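Local coordinates for protein cellulose hydrolase (Bacillus licheniformis, PDB 4YZT) that hydrolyses internal beta-1,4-glycosidic bonds of cellulose as a three-module endoglucanase of glycoside hydrolase family 5, at residues G273-N278 against M302-G307; A66-V71 against V322-V327. All coordinates share one frame; numbering follows the deposited sequence.

Contact 1 of 2, residues G273-N278 against M302-G307; sequences GTLGAN and MWWDNG. With BGC (beta-D-glucopyranose), chain B; BGC (beta-D-glucopyranose), chain C.
L275 meets the W304 indole on a slant, its CD2 methyl 3.8 Å from CD1 of the ring, while its other branch, CD1, lies 4.0 Å from C6 of the chain C glucose. A branched aliphatic side chain thus touches aromatic and sugar at once. W304 reaches the glycan because its chi1 of -179° sets CG opposite the backbone N: C3 of the chain C glucose lies over the rim of one face, and backbone N of N306 over the rim of the other. The same ring sends NE1 to O2 of the chain B glucose, 3.0 Å away and fairly straight at 157°. N306 extends this grip, its ND2 donating to O3 of that sugar at 3.1 Å and only weakly to O2. Replacing W304 with an alanine would probably cost the chain B O2 its indole donor and leave C3 of the chain C glucose without the indole face beneath it. G273 brings CA to the edge of the W303 indole, 4.0 Å from CD1, where a CB would clash with that carbon. A water donates to both T274 O and W304 O, joining the backbones. An aromatic face beside polar donors is typical of the carbohydrate-binding cleft at the C-terminal end of a TIM barrel.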
loop_
_atom_site.group_PDB
_atom_site.type_symbol
_atom_site.label_atom_id
_atom_site.label_comp_id
_atom_site.label_asym_id
_atom_site.label_seq_id
_atom_site.Cartn_x
_atom_site.Cartn_y
_atom_site.Cartn_z
ATOM N N GLY A 273 -2.727 0.603 -2.642
ATOM C CA GLY A 273 -2.316 -0.485 -1.777
ATOM C C GLY A 273 -2.661 -0.233 -0.327
ATOM O O GLY A 273 -3.084 0.861 0.046
ATOM N N THR A 274 -2.480 -1.249 0.513
ATOM C CA THR A 274 -2.753 -1.054 1.929
ATOM C C THR A 274 -1.533 -0.428 2.582
ATOM O O THR A 274 -0.418 -0.499 2.052
ATOM C CB THR A 274 -3.153 -2.375 2.647
ATOM O OG1 THR A 274 -2.207 -3.413 2.353
ATOM C CG2 THR A 274 -4.531 -2.814 2.178
ATOM N N LEU A 275 -1.773 0.210 3.720
ATOM C CA LEU A 275 -0.784 1.020 4.412
ATOM C C LEU A 275 -0.788 0.644 5.885
ATOM O O LEU A 275 -0.858 1.513 6.756
ATOM C CB LEU A 275 -1.084 2.520 4.246
ATOM C CG LEU A 275 -1.177 3.093 2.820
ATOM C CD1 LEU A 275 -1.551 4.582 2.866
ATOM C CD2 LEU A 275 0.124 2.872 2.040
ATOM N N GLY A 276 -0.746 -0.655 6.162
ATOM C CA GLY A 276 -0.730 -1.109 7.541
ATOM C C GLY A 276 -1.838 -2.078 7.914
ATOM O O GLY A 276 -1.700 -2.815 8.891
ATOM N N ALA A 277 -2.933 -2.073 7.153
ATOM C CA ALA A 277 -3.997 -3.060 7.339
ATOM C C ALA A 277 -3.375 -4.453 7.388
ATOM O O ALA A 277 -2.577 -4.789 6.509
ATOM C CB ALA A 277 -5.026 -2.964 6.202
ATOM N N ASN A 278 -3.715 -5.259 8.397
ATOM C CA ASN A 278 -3.038 -6.551 8.555
ATOM C C ASN A 278 -3.916 -7.804 8.444
ATOM O O ASN A 278 -3.390 -8.908 8.357
ATOM C CB ASN A 278 -2.269 -6.583 9.894
ATOM C CG ASN A 278 -3.179 -6.679 11.121
ATOM O OD1 ASN A 278 -4.363 -6.343 11.081
ATOM N ND2 ASN A 278 -2.603 -7.114 12.237
ATOM N N MET A 302 -0.077 0.707 -10.229
ATOM C CA MET A 302 1.281 0.667 -9.682
ATOM C C MET A 302 1.235 0.636 -8.149
ATOM O O MET A 302 0.724 1.553 -7.511
ATOM C CB MET A 302 2.098 1.863 -10.198
ATOM C CG MET A 302 2.074 1.980 -11.739
ATOM S SD MET A 302 3.377 2.996 -12.474
ATOM C CE MET A 302 4.786 1.893 -12.322
ATOM N N TRP A 303 1.785 -0.435 -7.573
ATOM C CA TRP A 303 1.640 -0.751 -6.135
ATOM C C TRP A 303 2.562 0.102 -5.266
ATOM O O TRP A 303 3.768 0.176 -5.537
ATOM C CB TRP A 303 1.961 -2.242 -5.938
ATOM C CG TRP A 303 1.424 -2.959 -4.734
ATOM C CD1 TRP A 303 0.482 -2.528 -3.840
ATOM C CD2 TRP A 303 1.797 -4.281 -4.320
ATOM N NE1 TRP A 303 0.260 -3.510 -2.881
ATOM C CE2 TRP A 303 1.049 -4.593 -3.167
ATOM C CE3 TRP A 303 2.693 -5.228 -4.817
ATOM C CZ2 TRP A 303 1.180 -5.814 -2.498
ATOM C CZ3 TRP A 303 2.818 -6.443 -4.154
ATOM C CH2 TRP A 303 2.075 -6.715 -3.002
ATOM N N TRP A 304 2.016 0.741 -4.236
ATOM C CA TRP A 304 2.873 1.512 -3.324
ATOM C C TRP A 304 3.517 0.610 -2.295
ATOM O O TRP A 304 2.839 -0.058 -1.503
ATOM C CB TRP A 304 2.107 2.637 -2.615
ATOM C CG TRP A 304 3.021 3.432 -1.699
ATOM C CD1 TRP A 304 3.030 3.434 -0.332
ATOM C CD2 TRP A 304 4.078 4.321 -2.108
ATOM N NE1 TRP A 304 4.035 4.264 0.136
ATOM C CE2 TRP A 304 4.686 4.823 -0.935
ATOM C CE3 TRP A 304 4.566 4.740 -3.353
ATOM C CZ2 TRP A 304 5.750 5.729 -0.971
ATOM C CZ3 TRP A 304 5.621 5.636 -3.388
ATOM C CH2 TRP A 304 6.205 6.120 -2.202
ATOM N N ASP A 305 4.844 0.614 -2.309
ATOM C CA ASP A 305 5.630 -0.168 -1.373
ATOM C C ASP A 305 6.695 0.750 -0.766
ATOM O O ASP A 305 7.654 1.138 -1.445
ATOM C CB ASP A 305 6.245 -1.368 -2.097
ATOM C CG ASP A 305 6.963 -2.324 -1.161
ATOM O OD1 ASP A 305 7.133 -1.988 0.032
ATOM O OD2 ASP A 305 7.359 -3.419 -1.620
ATOM N N ASN A 306 6.526 1.126 0.497
ATOM C CA ASN A 306 7.506 2.011 1.115
ATOM C C ASN A 306 8.722 1.281 1.700
ATOM O O ASN A 306 9.576 1.902 2.326
ATOM C CB ASN A 306 6.851 2.879 2.201
ATOM C CG ASN A 306 6.398 2.082 3.427
ATOM O OD1 ASN A 306 6.591 0.867 3.521
ATOM N ND2 ASN A 306 5.801 2.788 4.388
ATOM N N GLY A 307 8.792 -0.033 1.493
ATOM C CA GLY A 307 9.920 -0.812 1.969
ATOM C C GLY A 307 9.610 -1.567 3.251
ATOM O O GLY A 307 10.319 -2.502 3.620
HETATM C C2 BGC B . 5.068 6.630 2.887
HETATM C C3 BGC B . 5.508 6.956 4.279
HETATM C C4 BGC B . 6.290 8.233 4.294
HETATM C C5 BGC B . 5.485 9.363 3.679
HETATM C C6 BGC B . 6.311 10.623 3.653
HETATM C C1 BGC B . 4.280 7.771 2.296
HETATM O O2 BGC B . 4.269 5.427 2.852
HETATM O O3 BGC B . 6.282 5.834 4.806
HETATM O O4 BGC B . 6.667 8.663 5.660
HETATM O O5 BGC B . 5.048 9.040 2.305
HETATM O O6 BGC B . 5.501 11.733 3.272
HETATM C C2 BGC C . 2.516 9.846 -1.532
HETATM C C3 BGC C . 3.433 8.851 -0.911
HETATM C C4 BGC C . 2.984 8.459 0.426
HETATM C C5 BGC C . 1.564 7.902 0.326
HETATM C C6 BGC C . 0.977 7.358 1.600
HETATM C C1 BGC C . 1.167 9.181 -1.499
HETATM O O1 BGC C . 0.190 9.713 -2.343
HETATM O O2 BGC C . 2.846 10.094 -2.934
HETATM O O3 BGC C . 4.854 9.322 -0.895
HETATM O O4 BGC C . 3.927 7.463 0.963
HETATM O O5 BGC C . 0.707 8.989 -0.144
HETATM O O6 BGC C . 0.802 8.452 2.485
HETATM O O HOH W 1 0.926 -1.739 -0.092
#

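Contact 2 of 2, residues A66-V71 against V322-V327; sequences AGFKSV and VVKEIV
In the TIM barrel of this family 5 catalytic module, the turn leading from helix 57-66 into strand 70-73 meets helix 321-330, which packs beside it. G67 ends the first helix in a Schellman motif; its positive phi, 108°, suits glycine, and the chain then runs through F68 to the strand. F68 provides the aromatic part of the interface. Its CG stands anti to the carbonyl carbon (chi1 -67°), which swings the ring toward the second helix, and CE1 comes 3.9 Å from CG1 of V327. That methyl approaches the ring on a slant. The compact, branched V327 points from its helix toward 66-71, reaches F68 with CG1 and suits a buried surface that both residues share with W303 of strand 299-303.

Nearer the solvent, K324 plays two parts. Its aliphatic portion lies against 66-71, with CD 4.2 Å from CB of A66, whose small methyl lets the lysine chain lie close, and with CG at the margin of contact with the F68 ring. Its chain is bent so that the ammonium turns back to its own helix, forming a salt bridge of 2.6 Å from NZ to OE2 of E325, entered from well above the carboxylate plane; W318 adds a cation-pi partner. A lysine therefore serves both as apolar cover and as a charge. One water links the polar groups: it accepts from K324 NZ at 3.0 Å and can donate to A66 O at 2.7 Å or to E325 OE1 at 3.0 Å, though it has more acceptors in reach than protons.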
loop_
_atom_site.group_PDB
_atom_site.type_symbol
_atom_site.label_atom_id
_atom_site.label_comp_id
_atom_site.label_asym_id
_atom_site.label_seq_id
_atom_site.Cartn_x
_atom_site.Cartn_y
_atom_site.Cartn_z
ATOM N N ALA A 66 9.739 -11.345 -9.520
ATOM C CA ALA A 66 8.358 -11.351 -9.044
ATOM C C ALA A 66 7.340 -11.289 -10.189
ATOM O O ALA A 66 6.235 -11.829 -10.079
ATOM C CB ALA A 66 8.138 -10.192 -8.097
ATOM N N GLY A 67 7.712 -10.623 -11.279
ATOM C CA GLY A 67 6.851 -10.538 -12.445
ATOM C C GLY A 67 6.215 -9.179 -12.684
ATOM O O GLY A 67 5.274 -9.073 -13.467
ATOM N N PHE A 68 6.714 -8.132 -12.030
ATOM C CA PHE A 68 6.207 -6.789 -12.347
ATOM C C PHE A 68 6.723 -6.360 -13.718
ATOM O O PHE A 68 7.849 -6.685 -14.094
ATOM C CB PHE A 68 6.592 -5.782 -11.259
ATOM C CG PHE A 68 5.902 -6.052 -9.959
ATOM C CD1 PHE A 68 4.627 -5.555 -9.729
ATOM C CD2 PHE A 68 6.497 -6.857 -8.996
ATOM C CE1 PHE A 68 3.957 -5.820 -8.535
ATOM C CE2 PHE A 68 5.835 -7.126 -7.804
ATOM C CZ PHE A 68 4.563 -6.606 -7.586
ATOM N N LYS A 69 5.885 -5.665 -14.477
ATOM C CA LYS A 69 6.289 -5.194 -15.803
ATOM C C LYS A 69 6.809 -3.752 -15.773
ATOM O O LYS A 69 7.507 -3.308 -16.688
ATOM C CB LYS A 69 5.129 -5.298 -16.790
ATOM C CG LYS A 69 4.719 -6.724 -17.114
ATOM C CD LYS A 69 3.671 -6.719 -18.218
ATOM C CE LYS A 69 3.124 -8.104 -18.507
ATOM N NZ LYS A 69 2.059 -8.021 -19.553
ATOM N N SER A 70 6.459 -3.007 -14.737
ATOM C CA SER A 70 6.898 -1.617 -14.666
ATOM C C SER A 70 7.279 -1.220 -13.241
ATOM O O SER A 70 6.836 -1.843 -12.279
ATOM C CB SER A 70 5.810 -0.675 -15.204
ATOM O OG SER A 70 4.621 -0.767 -14.437
ATOM N N VAL A 71 8.139 -0.211 -13.123
ATOM C CA VAL A 71 8.498 0.341 -11.831
ATOM C C VAL A 71 8.372 1.859 -11.865
ATOM O O VAL A 71 8.641 2.501 -12.881
ATOM C CB VAL A 71 9.936 -0.060 -11.385
ATOM C CG1 VAL A 71 10.087 -1.583 -11.369
ATOM C CG2 VAL A 71 10.997 0.574 -12.274
ATOM N N VAL A 322 1.469 -14.257 -0.780
ATOM C CA VAL A 322 0.184 -14.490 -1.430
ATOM C C VAL A 322 -0.369 -13.200 -2.029
ATOM O O VAL A 322 -0.808 -13.194 -3.184
ATOM C CB VAL A 322 -0.844 -15.089 -0.452
ATOM C CG1 VAL A 322 -2.239 -15.094 -1.066
ATOM C CG2 VAL A 322 -0.408 -16.491 -0.027
ATOM N N VAL A 323 -0.351 -12.107 -1.264
ATOM C CA VAL A 323 -0.904 -10.866 -1.794
ATOM C C VAL A 323 -0.065 -10.412 -3.007
ATOM O O VAL A 323 -0.620 -9.900 -3.986
ATOM C CB VAL A 323 -0.996 -9.757 -0.718
ATOM C CG1 VAL A 323 0.375 -9.119 -0.439
ATOM C CG2 VAL A 323 -1.990 -8.697 -1.144
ATOM N N LYS A 324 1.246 -10.636 -2.965
ATOM C CA LYS A 324 2.103 -10.342 -4.111
ATOM C C LYS A 324 1.691 -11.156 -5.339
ATOM O O LYS A 324 1.586 -10.621 -6.445
ATOM C CB LYS A 324 3.578 -10.623 -3.791
ATOM C CG LYS A 324 4.539 -10.344 -4.974
ATOM C CD LYS A 324 4.945 -11.607 -5.736
ATOM C CE LYS A 324 5.886 -12.474 -4.928
ATOM N NZ LYS A 324 6.436 -13.615 -5.729
ATOM N N GLU A 325 1.467 -12.451 -5.148
ATOM C CA GLU A 325 1.092 -13.300 -6.270
ATOM C C GLU A 325 -0.275 -12.897 -6.822
ATOM O O GLU A 325 -0.499 -12.959 -8.035
ATOM C CB GLU A 325 1.085 -14.781 -5.874
ATOM C CG GLU A 325 2.437 -15.342 -5.423
ATOM C CD GLU A 325 3.538 -15.280 -6.480
ATOM O OE1 GLU A 325 3.257 -14.982 -7.664
ATOM O OE2 GLU A 325 4.702 -15.560 -6.115
ATOM N N ILE A 326 -1.174 -12.474 -5.937
ATOM C CA ILE A 326 -2.472 -11.975 -6.353
ATOM C C ILE A 326 -2.308 -10.767 -7.280
ATOM O O ILE A 326 -2.953 -10.697 -8.321
ATOM C CB ILE A 326 -3.346 -11.609 -5.138
ATOM C CG1 ILE A 326 -3.947 -12.884 -4.544
ATOM C CG2 ILE A 326 -4.459 -10.651 -5.528
ATOM C CD1 ILE A 326 -4.613 -12.685 -3.184
ATOM N N VAL A 327 -1.433 -9.832 -6.918
ATOM C CA VAL A 327 -1.225 -8.635 -7.743
ATOM C C VAL A 327 -0.644 -8.989 -9.116
ATOM O O VAL A 327 -1.085 -8.474 -10.137
ATOM C CB VAL A 327 -0.298 -7.622 -7.020
ATOM C CG1 VAL A 327 0.210 -6.541 -7.979
ATOM C CG2 VAL A 327 -1.033 -6.984 -5.835
HETATM O O HOH W 2 5.944 -14.068 -8.634
#

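From the N terminus, the chain first passes the end of helix 57-66 and enters the second barrel strand, 70-73. It then runs through the remaining barrel strands before helix 321-330 returns to that early turn, so contact 2 closes a loop of 250 residues. Contact 1 is nested inside it, spanning only 23 residues: the chain leaves strand 267-272, forms helix 280-296 and comes back along strand 299-303, a beta-alpha-beta crossover between the last two barrel strands. Strand 299-303 bridges the contacts, whose centres are about 13 Å apart. W303 CE3 lies 3.6 Å from F68 CZ, M302 CE packs against S70, and W303 CH2 reaches helix 321-330, 3.8 Å from K324 CA.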